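FAD:protein FMN transferase (Pseudomonas stutzeri ATCC 14405 = CCUG 16156, PDB 5MGY) probably transfers FMN from FAD onto a threonine of its target protein in a magnesium-dependent reaction, maturing the NosR protein needed for nitrous oxide reduction. Local coordinates at residues 267-270 against 271-275; 160-163 against 164-168; 92-95 against 96-99. All coordinates share one frame; numbering follows the deposited sequence.

Contact 1: residues 267-270 against 271-275. With MG (magnesium ion), chain I.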
ATOM      1  N   THR A 267       3.302  -4.510  -7.185  1.00 33.16           N
ATOM      2  CA  THR A 267       3.089  -4.324  -5.747  1.00 29.94           C
ATOM      3  C   THR A 267       2.498  -2.934  -5.433  1.00 32.22           C
ATOM      4  O   THR A 267       1.879  -2.744  -4.410  1.00 30.35           O
ATOM      5  CB  THR A 267       4.441  -4.429  -5.063  1.00 28.21           C
ATOM      6  OG1 THR A 267       5.143  -5.528  -5.618  1.00 25.70           O
ATOM      7  CG2 THR A 267       4.312  -4.619  -3.607  1.00 29.18           C
ATOM      8  N   LEU A 268       2.747  -1.946  -6.300  1.00 35.02           N
ATOM      9  CA  LEU A 268       2.165  -0.616  -6.142  1.00 35.45           C
ATOM     10  C   LEU A 268       0.624  -0.762  -6.208  1.00 36.19           C
ATOM     11  O   LEU A 268      -0.113  -0.363  -5.272  1.00 36.15           O
ATOM     12  CB  LEU A 268       2.711   0.324  -7.245  1.00 35.21           C
ATOM     13  CG  LEU A 268       2.358   1.812  -7.134  1.00 34.90           C
ATOM     14  CD1 LEU A 268       3.168   2.690  -8.062  1.00 33.14           C
ATOM     15  CD2 LEU A 268       0.868   2.069  -7.332  1.00 36.13           C
ATOM     16  N   ARG A 269       0.160  -1.333  -7.316  1.00 37.89           N
ATOM     17  CA  ARG A 269      -1.273  -1.705  -7.527  1.00 39.44           C
ATOM     18  C   ARG A 269      -1.904  -2.524  -6.397  1.00 35.60           C
ATOM     19  O   ARG A 269      -2.996  -2.180  -5.930  1.00 33.80           O
ATOM     20  CB  ARG A 269      -1.481  -2.368  -8.921  1.00 40.10           C
ATOM     21  CG  ARG A 269      -1.326  -1.273  -9.980  1.00 43.17           C
ATOM     22  CD  ARG A 269      -2.023  -1.424 -11.303  1.00 44.85           C
ATOM     23  NE  ARG A 269      -3.498  -1.574 -11.261  1.00 46.69           N
ATOM     24  CZ  ARG A 269      -4.396  -0.599 -11.291  1.00 44.86           C
ATOM     25  NH1 ARG A 269      -5.677  -0.902 -11.319  1.00 44.83           N
ATOM     26  NH2 ARG A 269      -4.047   0.671 -11.253  1.00 49.79           N
ATOM     27  N   ALA A 270      -1.188  -3.515  -5.888  1.00 31.83           N
ATOM     28  CA  ALA A 270      -1.713  -4.260  -4.756  1.00 33.35           C
ATOM     29  C   ALA A 270      -1.924  -3.374  -3.527  1.00 32.59           C
ATOM     30  O   ALA A 270      -2.872  -3.543  -2.821  1.00 32.49           O
ATOM     31  CB  ALA A 270      -0.812  -5.453  -4.402  1.00 34.55           C
ATOM     32  N   ASP A 271      -1.032  -2.424  -3.279  1.00 32.00           N
ATOM     33  CA  ASP A 271      -1.073  -1.582  -2.076  1.00 30.38           C
ATOM     34  C   ASP A 271      -2.272  -0.642  -2.207  1.00 29.65           C
ATOM     35  O   ASP A 271      -2.938  -0.292  -1.198  1.00 26.13           O
ATOM     36  CB  ASP A 271       0.309  -0.849  -1.902  1.00 30.34           C
ATOM     37  CG  ASP A 271       0.565  -0.282  -0.478  1.00 30.04           C
ATOM     38  OD1 ASP A 271       1.562   0.487  -0.312  1.00 31.83           O
ATOM     39  OD2 ASP A 271      -0.220  -0.545   0.471  1.00 29.86           O
ATOM     40  N   GLY A 272      -2.511  -0.250  -3.468  1.00 28.40           N
ATOM     41  CA  GLY A 272      -3.521   0.697  -3.805  1.00 29.63           C
ATOM     42  C   GLY A 272      -4.891   0.058  -3.729  1.00 31.20           C
ATOM     43  O   GLY A 272      -5.777   0.544  -3.001  1.00 29.27           O
ATOM     44  N   LEU A 273      -5.064  -1.025  -4.499  1.00 31.79           N
ATOM     45  CA  LEU A 273      -6.342  -1.766  -4.550  1.00 30.55           C
ATOM     46  C   LEU A 273      -6.672  -2.301  -3.181  1.00 29.84           C
ATOM     47  O   LEU A 273      -7.747  -2.115  -2.682  1.00 33.68           O
ATOM     48  CB  LEU A 273      -6.311  -2.890  -5.559  1.00 31.23           C
ATOM     49  CG  LEU A 273      -6.095  -2.391  -7.017  1.00 33.09           C
ATOM     50  CD1 LEU A 273      -5.875  -3.584  -7.951  1.00 34.23           C
ATOM     51  CD2 LEU A 273      -7.247  -1.545  -7.508  1.00 32.93           C
ATOM     52  N   SER A 274      -5.731  -2.896  -2.525  1.00 30.03           N
ATOM     53  CA  SER A 274      -5.923  -3.211  -1.121  1.00 32.37           C
ATOM     54  C   SER A 274      -6.540  -2.075  -0.298  1.00 31.50           C
ATOM     55  O   SER A 274      -7.482  -2.298   0.436  1.00 29.71           O
ATOM     56  CB  SER A 274      -4.588  -3.627  -0.480  1.00 33.59           C
ATOM     57  OG  SER A 274      -4.766  -3.791   0.887  1.00 34.36           O
ATOM     58  N   THR A 275      -5.992  -0.871  -0.405  1.00 32.26           N
ATOM     59  CA  THR A 275      -6.572   0.290   0.313  1.00 33.68           C
ATOM     60  C   THR A 275      -8.039   0.593  -0.101  1.00 31.98           C
ATOM     61  O   THR A 275      -8.847   1.004   0.746  1.00 30.49           O
ATOM     62  CB  THR A 275      -5.674   1.554   0.142  1.00 34.43           C
ATOM     63  OG1 THR A 275      -4.426   1.328   0.795  1.00 38.26           O
ATOM     64  CG2 THR A 275      -6.291   2.802   0.764  1.00 35.54           C
TER
HETATM   65 MG    MG I 401      -2.005   0.793   1.295  1.00 51.00          MG
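Asp271 works in two directions at once: its backbone N is tied back to Thr267 O by a hydrogen bond of 3.1 Å, while its carboxylate leads off the helix to bind a magnesium ion. The setting is the first turns of the long helix 267-292, and the site illustrates how an i, i+4 pair on an α-helix can present two oxygens to one metal ion. Asp271 OD2 lies 2.4 Å from the magnesium. One turn on, Thr275 OG1 reaches the same ion at 2.5 Å, and the backbone O of Ser157 brings in a third protein oxygen from a separate part of the chain.

With CG anti to its amide nitrogen (chi1 -162°), Asp271 swings the carboxylate toward the ion; Thr275 OG1, beside its own N, faces back to the preceding turn. There Thr275 OG1 donates to Asp271 O at 3.0 Å, a carbonyl that also accepts Thr275 N. With its proton committed to that carbonyl, the hydroxyl oxygen can face the cation; the metal would probably polarise the O-H and strengthen the bond. The second carboxylate oxygen, Asp271 OD1, accepts from Gly161 N near the start of helix 159-173, which limits rotation of the carboxylate.

On a different face of the helix, Arg269 and Leu273 are neighbours across one turn. The arginine chain bends at chi3, and its NH1 forms a salt bridge with Asp93. Leu273 approaches this guanidinium obliquely, CD2 lying 4.2 Å from Arg269 NH1. The same pair is joined along the backbone, Leu273 N to Arg269 O at 2.8 Å.

Contact 2: residues 160-163 against 164-168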
ATOM      1  N   ALA A 160       4.681   2.177   0.224  1.00 28.69           N
ATOM      2  CA  ALA A 160       5.374   0.920   0.534  1.00 27.51           C
ATOM      3  C   ALA A 160       5.406  -0.013  -0.668  1.00 25.80           C
ATOM      4  O   ALA A 160       6.421  -0.605  -0.992  1.00 25.63           O
ATOM      5  CB  ALA A 160       4.729   0.234   1.727  1.00 27.63           C
ATOM      6  N   GLY A 161       4.307  -0.093  -1.369  1.00 24.44           N
ATOM      7  CA  GLY A 161       4.315  -0.899  -2.548  1.00 26.46           C
ATOM      8  C   GLY A 161       5.182  -0.475  -3.702  1.00 26.86           C
ATOM      9  O   GLY A 161       5.693  -1.340  -4.421  1.00 27.76           O
ATOM     10  N   TYR A 162       5.196   0.841  -3.944  1.00 27.49           N
ATOM     11  CA  TYR A 162       6.071   1.495  -4.893  1.00 28.54           C
ATOM     12  C   TYR A 162       7.536   1.214  -4.516  1.00 27.57           C
ATOM     13  O   TYR A 162       8.319   0.812  -5.368  1.00 29.26           O
ATOM     14  CB  TYR A 162       5.785   2.977  -4.864  1.00 30.16           C
ATOM     15  CG  TYR A 162       6.605   3.787  -5.810  1.00 33.21           C
ATOM     16  CD1 TYR A 162       6.618   3.495  -7.166  1.00 33.85           C
ATOM     17  CD2 TYR A 162       7.373   4.898  -5.342  1.00 36.08           C
ATOM     18  CE1 TYR A 162       7.354   4.279  -8.042  1.00 35.85           C
ATOM     19  CE2 TYR A 162       8.109   5.692  -6.208  1.00 35.40           C
ATOM     20  CZ  TYR A 162       8.099   5.372  -7.551  1.00 36.38           C
ATOM     21  OH  TYR A 162       8.819   6.134  -8.419  1.00 38.53           O
ATOM     22  N   ALA A 163       7.859   1.362  -3.236  1.00 26.23           N
ATOM     23  CA  ALA A 163       9.195   1.112  -2.699  1.00 27.00           C
ATOM     24  C   ALA A 163       9.679  -0.306  -3.031  1.00 28.29           C
ATOM     25  O   ALA A 163      10.827  -0.485  -3.398  1.00 31.03           O
ATOM     26  CB  ALA A 163       9.244   1.376  -1.186  1.00 25.60           C
ATOM     27  N   VAL A 164       8.784  -1.290  -2.941  1.00 29.29           N
ATOM     28  CA  VAL A 164       9.088  -2.679  -3.217  1.00 29.53           C
ATOM     29  C   VAL A 164       9.432  -2.809  -4.700  1.00 30.44           C
ATOM     30  O   VAL A 164      10.411  -3.479  -5.076  1.00 30.69           O
ATOM     31  CB  VAL A 164       7.875  -3.565  -2.827  1.00 29.60           C
ATOM     32  CG1 VAL A 164       7.947  -4.976  -3.435  1.00 30.82           C
ATOM     33  CG2 VAL A 164       7.794  -3.681  -1.326  1.00 29.90           C
ATOM     34  N   ASP A 165       8.630  -2.152  -5.547  1.00 30.58           N
ATOM     35  CA  ASP A 165       8.820  -2.257  -6.983  1.00 29.65           C
ATOM     36  C   ASP A 165      10.153  -1.598  -7.322  1.00 31.60           C
ATOM     37  O   ASP A 165      10.938  -2.215  -8.048  1.00 35.66           O
ATOM     38  CB  ASP A 165       7.670  -1.667  -7.813  1.00 27.75           C
ATOM     39  CG  ASP A 165       6.385  -2.506  -7.794  1.00 28.21           C
ATOM     40  OD1 ASP A 165       6.435  -3.750  -7.587  1.00 29.53           O
ATOM     41  OD2 ASP A 165       5.273  -1.930  -8.035  1.00 27.95           O
ATOM     42  N   LEU A 166      10.436  -0.418  -6.760  1.00 29.91           N
ATOM     43  CA  LEU A 166      11.722   0.242  -7.016  1.00 30.74           C
ATOM     44  C   LEU A 166      12.927  -0.589  -6.574  1.00 30.46           C
ATOM     45  O   LEU A 166      13.896  -0.705  -7.314  1.00 31.93           O
ATOM     46  CB  LEU A 166      11.801   1.660  -6.420  1.00 29.38           C
ATOM     47  CG  LEU A 166      10.875   2.722  -7.062  1.00 30.36           C
ATOM     48  CD1 LEU A 166      10.893   3.991  -6.178  1.00 30.53           C
ATOM     49  CD2 LEU A 166      11.159   2.990  -8.559  1.00 27.97           C
ATOM     50  N   VAL A 167      12.862  -1.173  -5.393  1.00 30.95           N
ATOM     51  CA  VAL A 167      13.934  -2.019  -4.937  1.00 33.62           C
ATOM     52  C   VAL A 167      14.128  -3.187  -5.898  1.00 35.73           C
ATOM     53  O   VAL A 167      15.227  -3.493  -6.260  1.00 37.95           O
ATOM     54  CB  VAL A 167      13.705  -2.507  -3.500  1.00 33.55           C
ATOM     55  CG1 VAL A 167      14.693  -3.615  -3.129  1.00 33.67           C
ATOM     56  CG2 VAL A 167      13.851  -1.328  -2.555  1.00 32.95           C
ATOM     57  N   ILE A 168      13.055  -3.803  -6.348  1.00 39.69           N
ATOM     58  CA  ILE A 168      13.170  -4.880  -7.334  1.00 40.84           C
ATOM     59  C   ILE A 168      13.766  -4.430  -8.690  1.00 40.80           C
ATOM     60  O   ILE A 168      14.519  -5.157  -9.298  1.00 44.73           O
ATOM     61  CB  ILE A 168      11.829  -5.609  -7.502  1.00 41.10           C
ATOM     62  CG1 ILE A 168      11.547  -6.418  -6.239  1.00 41.86           C
ATOM     63  CG2 ILE A 168      11.833  -6.550  -8.707  1.00 40.95           C
ATOM     64  CD1 ILE A 168      10.147  -7.030  -6.177  1.00 42.56           C
TER
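The Tyr162 ring carries the Leu166 CD1 methyl over one face, 3.2 Å above the plane and displaced toward the rim. This is an i, i+4 CH-pi contact on α-helix 159-173, a worked example of how a leucine one turn later can cover an aromatic ring. The methyl lies 3.6 Å from the ring centroid and 27° off the normal, near the CE2-CZ side. At the ring's outer end the OH hydrogen-bonds to Glu82 OE2, while Leu49, Met79 and Leu83 from the neighbouring helices 35-53 and 78-93 also touch the tyrosine.

Two different first torsions bring the pair together. Tyr162 has its ring anti to the main-chain nitrogen (chi1 -179°), and Leu166 sends CG back beside its own N, toward the preceding turn. Replacing Tyr162 by an alanine is likely to leave Leu166 CD1 without its aromatic face and Glu82 without its hydroxyl mate.

Asp165 CG folds back to 3.6 Å from Gly161 O, and its carboxylate is taken up by helix 267-292: OD1 pairs with Thr267 OG1, and OD2 accepts Leu268 N, an amide in the first turn of that helix. One aspartate therefore joins two helices, and its negative charge would probably also suit the positive end of the helix dipole.

Elsewhere around the axis Val164 and Val167 turn to the antiparallel sheet, where Ile183 and Val181 meet them. Val164 CG2 lies 3.4 Å from Ala160 O, and Val167 CG2 lies 3.3 Å from Ala163 O, the same carbonyl that accepts Val167 N at 2.9 Å.

Contact 3: residues 92-95 against 96-99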
ATOM      1  N   ALA A  92      -9.782   5.924 -10.878  1.00 48.06           N
ATOM      2  CA  ALA A  92     -10.701   5.516 -11.942  1.00 50.68           C
ATOM      3  C   ALA A  92     -11.106   3.997 -11.838  1.00 55.43           C
ATOM      4  O   ALA A  92     -12.287   3.655 -11.833  1.00 58.72           O
ATOM      5  CB  ALA A  92     -10.122   5.859 -13.308  1.00 48.77           C
ATOM      6  N   ASP A  93     -10.145   3.104 -11.684  1.00 52.56           N
ATOM      7  CA  ASP A  93     -10.454   1.695 -11.621  1.00 48.65           C
ATOM      8  C   ASP A  93     -11.260   1.293 -10.384  1.00 47.24           C
ATOM      9  O   ASP A  93     -11.919   0.273 -10.435  1.00 49.02           O
ATOM     10  CB  ASP A  93      -9.166   0.871 -11.641  1.00 49.39           C
ATOM     11  CG  ASP A  93      -8.340   1.101 -12.890  1.00 48.40           C
ATOM     12  OD1 ASP A  93      -8.840   1.775 -13.826  1.00 45.95           O
ATOM     13  OD2 ASP A  93      -7.175   0.615 -12.919  1.00 48.60           O
ATOM     14  N   SER A  94     -11.222   2.067  -9.302  1.00 43.08           N
ATOM     15  CA  SER A  94     -11.903   1.688  -8.054  1.00 43.79           C
ATOM     16  C   SER A  94     -13.115   2.579  -7.730  1.00 45.69           C
ATOM     17  O   SER A  94     -13.454   2.738  -6.567  1.00 46.32           O
ATOM     18  CB  SER A  94     -10.908   1.740  -6.899  1.00 41.91           C
ATOM     19  OG  SER A  94     -10.675   3.086  -6.513  1.00 41.45           O
ATOM     20  N   ASP A  95     -13.739   3.176  -8.756  1.00 46.54           N
ATOM     21  CA  ASP A  95     -14.888   4.055  -8.586  1.00 45.12           C
ATOM     22  C   ASP A  95     -14.709   5.094  -7.500  1.00 43.10           C
ATOM     23  O   ASP A  95     -15.622   5.296  -6.743  1.00 41.18           O
ATOM     24  CB  ASP A  95     -16.145   3.231  -8.288  1.00 48.12           C
ATOM     25  CG  ASP A  95     -16.573   2.355  -9.464  1.00 53.63           C
ATOM     26  OD1 ASP A  95     -16.318   2.689 -10.637  1.00 59.55           O
ATOM     27  OD2 ASP A  95     -17.205   1.318  -9.225  1.00 56.93           O
ATOM     28  N   GLY A  96     -13.526   5.727  -7.424  1.00 42.44           N
ATOM     29  CA  GLY A  96     -13.212   6.787  -6.437  1.00 39.25           C
ATOM     30  C   GLY A  96     -12.898   6.354  -5.003  1.00 38.00           C
ATOM     31  O   GLY A  96     -12.664   7.156  -4.118  1.00 35.25           O
ATOM     32  N   ALA A  97     -12.902   5.065  -4.744  1.00 41.70           N
ATOM     33  CA  ALA A  97     -12.540   4.589  -3.402  1.00 41.65           C
ATOM     34  C   ALA A  97     -11.059   4.896  -3.055  1.00 37.85           C
ATOM     35  O   ALA A  97     -10.726   5.054  -1.903  1.00 35.79           O
ATOM     36  CB  ALA A  97     -12.828   3.104  -3.285  1.00 39.97           C
ATOM     37  N   PHE A  98     -10.219   4.971  -4.073  1.00 37.51           N
ATOM     38  CA  PHE A  98      -8.828   5.361  -3.921  1.00 39.82           C
ATOM     39  C   PHE A  98      -8.700   6.853  -4.154  1.00 39.90           C
ATOM     40  O   PHE A  98      -9.029   7.334  -5.250  1.00 41.39           O
ATOM     41  CB  PHE A  98      -7.898   4.608  -4.910  1.00 40.28           C
ATOM     42  CG  PHE A  98      -6.452   4.923  -4.716  1.00 40.84           C
ATOM     43  CD1 PHE A  98      -5.664   4.156  -3.874  1.00 42.14           C
ATOM     44  CD2 PHE A  98      -5.887   6.052  -5.297  1.00 41.64           C
ATOM     45  CE1 PHE A  98      -4.330   4.475  -3.643  1.00 41.56           C
ATOM     46  CE2 PHE A  98      -4.563   6.385  -5.055  1.00 40.07           C
ATOM     47  CZ  PHE A  98      -3.780   5.593  -4.230  1.00 39.75           C
ATOM     48  N   ASP A  99      -8.150   7.554  -3.159  1.00 38.52           N
ATOM     49  CA  ASP A  99      -7.965   9.004  -3.211  1.00 38.51           C
ATOM     50  C   ASP A  99      -6.666   9.430  -2.462  1.00 36.24           C
ATOM     51  O   ASP A  99      -6.512   9.280  -1.222  1.00 35.37           O
ATOM     52  CB  ASP A  99      -9.234   9.701  -2.625  1.00 41.81           C
ATOM     53  CG  ASP A  99      -9.505  11.107  -3.219  1.00 43.96           C
ATOM     54  OD1 ASP A  99     -10.658  11.405  -3.581  1.00 49.36           O
ATOM     55  OD2 ASP A  99      -8.584  11.920  -3.367  1.00 45.40           O
TER
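Ser94 lays its hydroxyl against Phe98, with OG 3.5 Å from Phe98 CB and accepting the hydrogen bond of Phe98 N at 3.1 Å. The serine is the first residue to leave helical geometry after helix 78-93, and it opens a type I' β-turn that runs to Ala97. Its OG stands between the backbone N and the carbonyl carbon (chi1 77°), from where it also hydrogen-bonds to Leu90 O in the last turn of the helix.

The turn itself is closed by Ala97 N, which gives Ser94 O a hydrogen bond of 3.0 Å. Asp95 and Gly96 occupy its two central positions, both with positive phi; a β-carbon on Gly96 would collide with Asp95 O. Asp95, on the exposed side, pairs its OD2 with Arg291 in a salt bridge, while Ala97 rests on Leu280 and Ser94 on Ala276 and Leu288, all of helix 267-292.

Beyond the turn the Phe98 ring leads away to Ser157 and Ile158, its side chain about 7 Å from the magnesium ion. A buried hydroxyl that accepts from Phe98 N and bonds to Leu90 O is satisfied on both counts and held in its rotation, which is likely to help hold the end of helix 78-93 to the chain that carries Phe98 toward Ser157.

How the contacts relate
Along the chain contact 3 comes first, at the end of helix 78-93, then contact 2 on helix 159-173, and last contact 1 at the start of helix 267-292. Contact 1 is the hub: its centre lies about 11 Å from that of contact 2 and about 12 Å from that of contact 3, and it touches both. Contacts 2 and 3 stay apart, their centres about 21 Å from each other. Contacts 1 and 2 lie against the antiparallel sheet, while contact 3 packs on helix 267-292. The magnesium ligands thus come from helix 267-292 and from Ser157, just before helix 159-173, with the end of helix 78-93 alongside and Phe98 near the site.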